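Local coordinates for Lmo1340 protein (Listeria monocytogenes, PDB 4NLM) that is of unknown function but appears to be a surface protein, probably a lipoprotein, built around a YqgU-like six-bladed beta propeller, at residues I191-D196 with A221-F226; F257-A262 with V305-T310. All coordinates share one frame; numbering follows the deposited sequence. Where two conformers were deposited one is given.

In the fold
Contacts 1 and 2 sit at the two ends of the sheet that runs from strand 225-229 to strand 255-266, and they illustrate two tasks of a beta propeller: threading the chain from sheet to sheet and packing successive sheets face against face. Contact 1 lies where the chain leaves strand 212-223 and enters strand 225-229, against strand 189-194 of the preceding sheet; contact 2 lies where strand 255-266 packs on strand 302-308 of the following one. In sequence contact 1 is complete before contact 2 starts. Their centres are 20 Å apart, with nearest atoms about 10 Å from each other. Contact 1 joins through polar groups, water and one ring, contact 2 through apolar side chains.

Contact 1: I191-D196 with A221-F226; sequences ISNNKD and ANIMQF
Asn193 reaches across to the backbone of Ile223: its ND2 donates to Ile223 O at 3.1 Å, with an N-H...O angle of 160°. The acceptor lies close to the amide plane of Asn193, whereas the donor stands above the carbonyl plane of Ile223, so the bond is fairly straight at the nitrogen but not aimed at a lone pair. The side chain extends to this point because CG is anti to the backbone N (chi1 -171°). The same ND2 also donates to a water 2.9 Å away, which gives a weak bond in turn to Met224 O.

Nearer the backbone, Asn193 CB rests 3.7 Å from Phe226 CE1, and Ile191 CG2 comes within 3.8 Å of Phe226 CE2, on the other side of the ring. Ile191 O lies 3.6 Å from Phe226 CZ, the atoms of the strand approaching the ring obliquely.

A second link runs through water. The extended Lys195 brings NZ to a water at 2.7 Å that donates to Met224 O at 2.6 Å, so the water bridges an ammonium group and a backbone oxygen 4.1 Å apart (Lys195 NZ to Met224 O). Lys195 also makes a cation-pi interaction with Phe181, which probably helps to hold it.

Further out, Ile223 packs on Thr235 and Phe226 on Leu233. Asn222 and Ile223 form a G1 bulge opposite Gly203, and Met224 and Gln225 a classic bulge opposite Ile236. Such a passage from the last strand of one sheet to the first of the next is the blade-to-blade crossing of a beta propeller.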
ATOM      1  N   ILE A 191      -6.352 -13.865  -5.215  1.00 13.87           N
ATOM      2  CA  ILE A 191      -7.488 -13.940  -4.329  1.00 13.35           C
ATOM      3  C   ILE A 191      -8.341 -12.694  -4.625  1.00 12.97           C
ATOM      4  O   ILE A 191      -7.812 -11.601  -4.865  1.00 14.11           O
ATOM      5  CB  ILE A 191      -7.068 -13.933  -2.839  1.00 14.13           C
ATOM      6  CG1 ILE A 191      -6.328 -15.207  -2.442  1.00 16.28           C
ATOM      7  CG2 ILE A 191      -8.271 -13.782  -1.915  1.00 16.36           C
ATOM      8  CD1 ILE A 191      -5.696 -15.160  -1.065  1.00 17.79           C
ATOM      9  N   SER A 192      -9.640 -12.909  -4.635  1.00 12.29           N
ATOM     10  CA  SER A 192     -10.569 -11.803  -4.837  1.00 13.04           C
ATOM     11  C   SER A 192     -11.684 -11.855  -3.810  1.00 13.41           C
ATOM     12  O   SER A 192     -12.047 -12.944  -3.345  1.00 14.86           O
ATOM     13  CB  SER A 192     -11.156 -11.835  -6.258  1.00 15.77           C
ATOM     14  OG  SER A 192     -11.882 -13.028  -6.515  1.00 16.92           O
ATOM     15  N   ASN A 193     -12.210 -10.683  -3.459  1.00 13.68           N
ATOM     16  CA  ASN A 193     -13.340 -10.603  -2.558  1.00 14.45           C
ATOM     17  C   ASN A 193     -14.528 -10.282  -3.431  1.00 12.91           C
ATOM     18  O   ASN A 193     -14.656  -9.172  -3.921  1.00 15.39           O
ATOM     19  CB  ASN A 193     -13.145  -9.514  -1.502  1.00 15.17           C
ATOM     20  CG  ASN A 193     -14.213  -9.550  -0.416  1.00 14.30           C
ATOM     21  OD1 ASN A 193     -15.094 -10.388  -0.428  1.00 17.78           O
ATOM     22  ND2 ASN A 193     -14.105  -8.652   0.546  1.00 16.55           N
ATOM     23  N   ASN A 194     -15.396 -11.270  -3.617  1.00 15.72           N
ATOM     24  CA  ASN A 194     -16.512 -11.155  -4.532  1.00 16.78           C
ATOM     25  C   ASN A 194     -17.776 -10.782  -3.775  1.00 17.39           C
ATOM     26  O   ASN A 194     -18.284 -11.546  -2.951  1.00 18.90           O
ATOM     27  CB  ASN A 194     -16.701 -12.465  -5.309  1.00 17.70           C
ATOM     28  CG  ASN A 194     -15.518 -12.806  -6.227  1.00 19.50           C
ATOM     29  OD1 ASN A 194     -14.448 -12.194  -6.161  1.00 22.01           O
ATOM     30  ND2 ASN A 194     -15.705 -13.810  -7.068  1.00 25.72           N
ATOM     31  N   LYS A 195     -18.260  -9.573  -4.038  1.00 20.62           N
ATOM     32  CA  LYS A 195     -19.439  -9.057  -3.369  1.00 21.18           C
ATOM     33  C   LYS A 195     -20.651  -9.307  -4.238  1.00 23.28           C
ATOM     34  O   LYS A 195     -20.584  -9.156  -5.462  1.00 28.55           O
ATOM     35  CB  LYS A 195     -19.237  -7.580  -3.089  1.00 24.73           C
ATOM     36  CG  LYS A 195     -18.048  -7.360  -2.177  1.00 24.87           C
ATOM     37  CD  LYS A 195     -17.931  -5.935  -1.703  1.00 33.27           C
ATOM     38  CE  LYS A 195     -16.726  -5.818  -0.799  1.00 29.06           C
ATOM     39  NZ  LYS A 195     -16.616  -4.486  -0.170  1.00 33.14           N
ATOM     40  N   ASP A 196     -21.762  -9.721  -3.633  1.00 24.29           N
ATOM     41  CA  ASP A 196     -22.961 -10.046  -4.421  1.00 28.27           C
ATOM     42  C   ASP A 196     -23.600  -8.815  -5.054  1.00 26.91           C
ATOM     43  O   ASP A 196     -24.132  -8.895  -6.161  1.00 31.63           O
ATOM     44  CB  ASP A 196     -23.969 -10.854  -3.594  1.00 27.67           C
ATOM     45  CG  ASP A 196     -23.468 -12.267  -3.282  1.00 31.85           C
ATOM     46  OD1 ASP A 196     -22.506 -12.722  -3.940  1.00 36.35           O
ATOM     47  OD2 ASP A 196     -24.040 -12.927  -2.386  1.00 43.39           O
ATOM     48  N   ALA A 221     -15.441 -17.176   3.794  1.00 18.28           N
ATOM     49  CA  ALA A 221     -16.719 -16.549   3.625  1.00 17.67           C
ATOM     50  C   ALA A 221     -16.845 -15.274   4.446  1.00 15.58           C
ATOM     51  O   ALA A 221     -16.240 -15.117   5.491  1.00 17.29           O
ATOM     52  CB  ALA A 221     -17.813 -17.520   4.051  1.00 22.46           C
ATOM     53  N   ASN A 222     -17.649 -14.350   3.942  1.00 16.42           N
ATOM     54  CA  ASN A 222     -18.094 -13.179   4.702  1.00 15.03           C
ATOM     55  C   ASN A 222     -16.984 -12.295   5.257  1.00 15.15           C
ATOM     56  O   ASN A 222     -16.879 -12.068   6.459  1.00 16.12           O
ATOM     57  CB  ASN A 222     -19.018 -13.663   5.812  1.00 15.53           C
ATOM     58  CG  ASN A 222     -20.181 -14.469   5.288  1.00 17.18           C
ATOM     59  OD1 ASN A 222     -20.891 -14.046   4.360  1.00 20.02           O
ATOM     60  ND2 ASN A 222     -20.370 -15.640   5.850  1.00 16.78           N
ATOM     61  N   ILE A 223     -16.219 -11.729   4.341  1.00 14.24           N
ATOM     62  CA  ILE A 223     -15.097 -10.867   4.648  1.00 13.07           C
ATOM     63  C   ILE A 223     -15.312  -9.458   4.105  1.00 12.33           C
ATOM     64  O   ILE A 223     -15.819  -9.274   2.995  1.00 13.17           O
ATOM     65  CB  ILE A 223     -13.818 -11.470   4.043  1.00 13.17           C
ATOM     66  CG1 ILE A 223     -13.525 -12.830   4.697  1.00 15.60           C
ATOM     67  CG2 ILE A 223     -12.639 -10.523   4.178  1.00 14.49           C
ATOM     68  CD1 ILE A 223     -13.487 -12.824   6.202  1.00 16.56           C
HETATM   69  N   MSE A 224     -14.950  -8.458   4.894  1.00 12.73           N
HETATM   70  CA  MSE A 224     -15.060  -7.068   4.458  1.00 12.32           C
HETATM   71  C   MSE A 224     -13.843  -6.563   3.711  1.00 13.09           C
HETATM   72  O   MSE A 224     -13.987  -5.893   2.699  1.00 18.28           O
HETATM   73  CB  MSE A 224     -15.305  -6.195   5.702  1.00 15.84           C
HETATM   74  CG  MSE A 224     -15.388  -4.724   5.391  1.00 19.04           C
HETATM   75 SE   MSE A 224     -15.431  -3.724   7.070  1.00 23.84          SE
HETATM   76  CE  MSE A 224     -16.329  -4.959   8.252  1.00 24.85           C
ATOM     77  N   GLN A 225     -12.642  -6.906   4.175  1.00 12.45           N
ATOM     78  CA  GLN A 225     -11.434  -6.365   3.585  1.00 13.54           C
ATOM     79  C   GLN A 225     -10.365  -7.436   3.787  1.00 10.77           C
ATOM     80  O   GLN A 225     -10.436  -8.188   4.765  1.00 11.53           O
ATOM     81  CB  GLN A 225     -11.047  -5.067   4.320  1.00 14.55           C
ATOM     82  CG  GLN A 225      -9.905  -4.300   3.677  1.00 18.84           C
ATOM     83  CD  GLN A 225      -9.713  -2.947   4.326  1.00 18.31           C
ATOM     84  OE1 GLN A 225     -10.688  -2.290   4.660  1.00 24.52           O
ATOM     85  NE2 GLN A 225      -8.487  -2.502   4.431  1.00 25.28           N
ATOM     86  N   PHE A 226      -9.348  -7.502   2.930  1.00 10.77           N
ATOM     87  CA  PHE A 226      -8.287  -8.488   3.095  1.00 10.22           C
ATOM     88  C   PHE A 226      -7.013  -7.904   2.538  1.00 10.42           C
ATOM     89  O   PHE A 226      -7.023  -6.930   1.793  1.00 12.09           O
ATOM     90  CB  PHE A 226      -8.648  -9.799   2.426  1.00 11.54           C
ATOM     91  CG  PHE A 226      -8.555  -9.759   0.935  1.00 12.07           C
ATOM     92  CD1 PHE A 226      -9.560  -9.206   0.171  1.00 12.92           C
ATOM     93  CD2 PHE A 226      -7.455 -10.291   0.291  1.00 13.39           C
ATOM     94  CE1 PHE A 226      -9.474  -9.160  -1.204  1.00 14.44           C
ATOM     95  CE2 PHE A 226      -7.354 -10.238  -1.074  1.00 18.60           C
ATOM     96  CZ  PHE A 226      -8.361  -9.667  -1.824  1.00 16.63           C
TER
HETATM   97  O   HOH W   1     -12.262  -6.571  -0.126  1.00 20.06           O
HETATM   98  O   HOH W   2     -14.023  -4.487   0.498  1.00 27.92           O
HETATM   99  O   HOH W   3     -15.904  -3.181   2.551  1.00 42.04           O

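Contact 2: F257-A262 with V305-T310; sequences FSYNAA and VKIDPT
Ile307 sends its two branches to two different aromatic rings, and this fork carries the tightly packed part of the contact. Its CD1 sits almost centrally over one face of Tyr259, 3.5 Å from the ring centroid and 9° off the ring normal, a textbook CH-pi interaction. The other branch, CG2, lies 3.6 Å from CE2 of Phe257. With CG1 beside the backbone N and CG2 anti to it (chi1 -68°), the branches diverge enough to serve both rings, while Phe257 and Tyr259, two residues apart on one strand, point to the same side of it.

Pro309 closes the end beyond Ile307. Its CB is 3.8 Å from Phe257 CB, the two side chains crossing at about a right angle, and its carbonyl O is 3.4 Å from that same Phe257 CB. Phe248, on the adjoining strand 243-249, touches both Phe257 and Pro309 and thus extends the apolar cluster.

At the other end the fit is slacker, and Val305 buries just 17 Å² here. In one of its two conformers Val305 CG2 is 4.3 Å from Tyr259 OH, a distance that is therefore uncertain. The hydroxyl itself is hydrogen-bonded to Glu314 OE2 of strand 313-321, which gives this buried tyrosine a polar partner. On the outward sides the chemistry changes again: the exposed Ser258 has its OG hydrogen-bonded to Asp247 OD1, and Asp308, facing away from the rings, bonds to Asn282 and to Asn311 N.

The two strands run nearly antiparallel, at 158°, but their axes come no closer than 9.5 Å, which is the spacing of stacked sheets. No hydrogen bond crosses between the segments, which implies that neighbouring blades are joined here by apolar side-chain packing and one CH-pi contact.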
ATOM      1  N   PHE A 257      -4.314 -16.633  14.309  1.00 14.69           N
ATOM      2  CA  PHE A 257      -4.505 -15.606  15.326  1.00 13.90           C
ATOM      3  C   PHE A 257      -5.698 -14.752  14.975  1.00 13.64           C
ATOM      4  O   PHE A 257      -5.955 -14.519  13.797  1.00 14.57           O
ATOM      5  CB  PHE A 257      -3.271 -14.713  15.475  1.00 15.66           C
ATOM      6  CG  PHE A 257      -3.329 -13.801  16.662  1.00 15.31           C
ATOM      7  CD1 PHE A 257      -3.435 -14.310  17.925  1.00 17.94           C
ATOM      8  CD2 PHE A 257      -3.311 -12.414  16.514  1.00 18.73           C
ATOM      9  CE1 PHE A 257      -3.500 -13.471  19.026  1.00 22.24           C
ATOM     10  CE2 PHE A 257      -3.333 -11.581  17.612  1.00 19.14           C
ATOM     11  CZ  PHE A 257      -3.429 -12.110  18.873  1.00 19.98           C
ATOM     12  N   SER A 258      -6.410 -14.313  16.013  1.00 12.58           N
ATOM     13  CA  SER A 258      -7.533 -13.396  15.891  1.00 13.12           C
ATOM     14  C   SER A 258      -7.309 -12.206  16.829  1.00 11.83           C
ATOM     15  O   SER A 258      -6.872 -12.371  17.952  1.00 14.34           O
ATOM     16  CB  SER A 258      -8.878 -14.039  16.287  1.00 15.90           C
ATOM     17  OG  SER A 258      -9.298 -15.060  15.407  1.00 21.30           O
ATOM     18  N   TYR A 259      -7.643 -11.020  16.360  1.00 11.93           N
ATOM     19  CA  TYR A 259      -7.547  -9.809  17.164  1.00 12.29           C
ATOM     20  C   TYR A 259      -8.827  -9.002  16.961  1.00 11.03           C
ATOM     21  O   TYR A 259      -9.225  -8.769  15.835  1.00 11.34           O
ATOM     22  CB  TYR A 259      -6.348  -8.977  16.714  1.00 12.75           C
ATOM     23  CG  TYR A 259      -6.193  -7.678  17.453  1.00 13.81           C
ATOM     24  CD1 TYR A 259      -5.651  -7.641  18.722  1.00 15.68           C
ATOM     25  CD2 TYR A 259      -6.588  -6.464  16.885  1.00 15.45           C
ATOM     26  CE1 TYR A 259      -5.506  -6.453  19.408  1.00 17.17           C
ATOM     27  CE2 TYR A 259      -6.430  -5.289  17.580  1.00 15.73           C
ATOM     28  CZ  TYR A 259      -5.894  -5.285  18.837  1.00 15.73           C
ATOM     29  OH  TYR A 259      -5.756  -4.081  19.516  1.00 19.33           O
ATOM     30  N   ASN A 260      -9.497  -8.646  18.045  1.00 11.69           N
ATOM     31  CA  ASN A 260     -10.699  -7.796  17.984  1.00 12.04           C
ATOM     32  C   ASN A 260     -10.389  -6.400  18.425  1.00 12.10           C
ATOM     33  O   ASN A 260      -9.837  -6.157  19.485  1.00 19.80           O
ATOM     34  CB  ASN A 260     -11.803  -8.360  18.855  1.00 14.80           C
ATOM     35  CG  ASN A 260     -12.498  -9.509  18.205  1.00 17.70           C
ATOM     36  OD1 ASN A 260     -13.302  -9.319  17.279  1.00 17.69           O
ATOM     37  ND2 ASN A 260     -12.152 -10.720  18.629  1.00 18.53           N
ATOM     38  N   ALA A 261     -10.747  -5.462  17.584  1.00 11.19           N
ATOM     39  CA  ALA A 261     -10.608  -4.048  17.865  1.00 11.52           C
ATOM     40  C   ALA A 261     -11.992  -3.433  18.002  1.00 10.32           C
ATOM     41  O   ALA A 261     -12.946  -3.898  17.385  1.00 12.50           O
ATOM     42  CB  ALA A 261      -9.895  -3.388  16.698  1.00 14.32           C
ATOM     43  N   ALA A 262     -12.096  -2.371  18.787  1.00 10.56           N
ATOM     44  CA  ALA A 262     -13.342  -1.604  18.823  1.00 10.79           C
ATOM     45  C   ALA A 262     -13.656  -1.122  17.418  1.00 10.84           C
ATOM     46  O   ALA A 262     -12.768  -0.673  16.712  1.00 11.23           O
ATOM     47  CB  ALA A 262     -13.189  -0.426  19.749  1.00 12.15           C
ATOM     48  N   VAL A 305      -0.775   0.256  17.590  0.50  9.91           N
ATOM     49  CA  VAL A 305      -0.326  -0.967  18.215  0.50 10.73           C
ATOM     50  C   VAL A 305       0.447  -1.824  17.251  0.50 10.60           C
ATOM     51  O   VAL A 305       0.385  -1.671  16.030  0.50  9.80           O
ATOM     52  CB  VAL A 305      -1.488  -1.787  18.761  0.50 12.21           C
ATOM     53  CG1 VAL A 305      -2.321  -0.953  19.716  0.50 12.26           C
ATOM     54  CG2 VAL A 305      -2.326  -2.381  17.636  0.50 12.18           C
ATOM     55  N   LYS A 306       1.265  -2.669  17.869  1.00 10.70           N
ATOM     56  CA  LYS A 306       2.030  -3.701  17.166  1.00 10.54           C
ATOM     57  C   LYS A 306       1.552  -5.055  17.674  1.00 11.90           C
ATOM     58  O   LYS A 306       1.593  -5.340  18.883  1.00 14.45           O
ATOM     59  CB  LYS A 306       3.541  -3.496  17.320  1.00 15.20           C
ATOM     60  CG  LYS A 306       4.242  -3.811  18.613  1.00 22.90           C
ATOM     61  CD  LYS A 306       5.756  -3.671  18.405  1.00 26.43           C
ATOM     62  CE  LYS A 306       6.516  -3.806  19.719  1.00 33.82           C
ATOM     63  NZ  LYS A 306       7.904  -3.276  19.630  1.00 36.52           N
ATOM     64  N   ILE A 307       1.049  -5.836  16.736  1.00 11.62           N
ATOM     65  CA  ILE A 307       0.610  -7.181  17.046  1.00 12.35           C
ATOM     66  C   ILE A 307       1.581  -8.180  16.447  1.00 11.63           C
ATOM     67  O   ILE A 307       2.037  -8.049  15.321  1.00 12.46           O
ATOM     68  CB  ILE A 307      -0.762  -7.407  16.398  1.00 13.83           C
ATOM     69  CG1 ILE A 307      -1.736  -6.512  17.132  1.00 15.75           C
ATOM     70  CG2 ILE A 307      -1.201  -8.873  16.412  1.00 15.42           C
ATOM     71  CD1 ILE A 307      -2.994  -6.351  16.349  1.00 18.34           C
ATOM     72  N   ASP A 308       1.954  -9.172  17.252  1.00 11.55           N
ATOM     73  CA  ASP A 308       2.769 -10.283  16.785  1.00 11.67           C
ATOM     74  C   ASP A 308       1.810 -11.474  16.744  1.00 12.04           C
ATOM     75  O   ASP A 308       1.534 -12.096  17.760  1.00 12.50           O
ATOM     76  CB  ASP A 308       3.936 -10.564  17.740  1.00 13.17           C
ATOM     77  CG  ASP A 308       4.822 -11.723  17.289  1.00 15.17           C
ATOM     78  OD1 ASP A 308       4.370 -12.574  16.509  1.00 14.71           O
ATOM     79  OD2 ASP A 308       5.951 -11.785  17.784  1.00 19.56           O
ATOM     80  N   PRO A 309       1.278 -11.808  15.554  1.00 12.38           N
ATOM     81  CA  PRO A 309       0.247 -12.850  15.518  1.00 12.56           C
ATOM     82  C   PRO A 309       0.786 -14.245  15.834  1.00 13.84           C
ATOM     83  O   PRO A 309       0.042 -15.074  16.341  1.00 16.59           O
ATOM     84  CB  PRO A 309      -0.308 -12.782  14.095  1.00 15.85           C
ATOM     85  CG  PRO A 309       0.648 -11.983  13.320  1.00 17.59           C
ATOM     86  CD  PRO A 309       1.510 -11.191  14.253  1.00 12.17           C
ATOM     87  N   THR A 310       2.057 -14.502  15.519  1.00 13.30           N
ATOM     88  CA  THR A 310       2.651 -15.806  15.835  1.00 14.47           C
ATOM     89  C   THR A 310       2.806 -15.984  17.343  1.00 16.27           C
ATOM     90  O   THR A 310       2.487 -17.050  17.908  1.00 18.73           O
ATOM     91  CB  THR A 310       3.992 -15.971  15.085  1.00 17.94           C
ATOM     92  OG1 THR A 310       3.728 -15.989  13.689  1.00 19.89           O
ATOM     93  CG2 THR A 310       4.726 -17.289  15.447  1.00 19.58           C
TER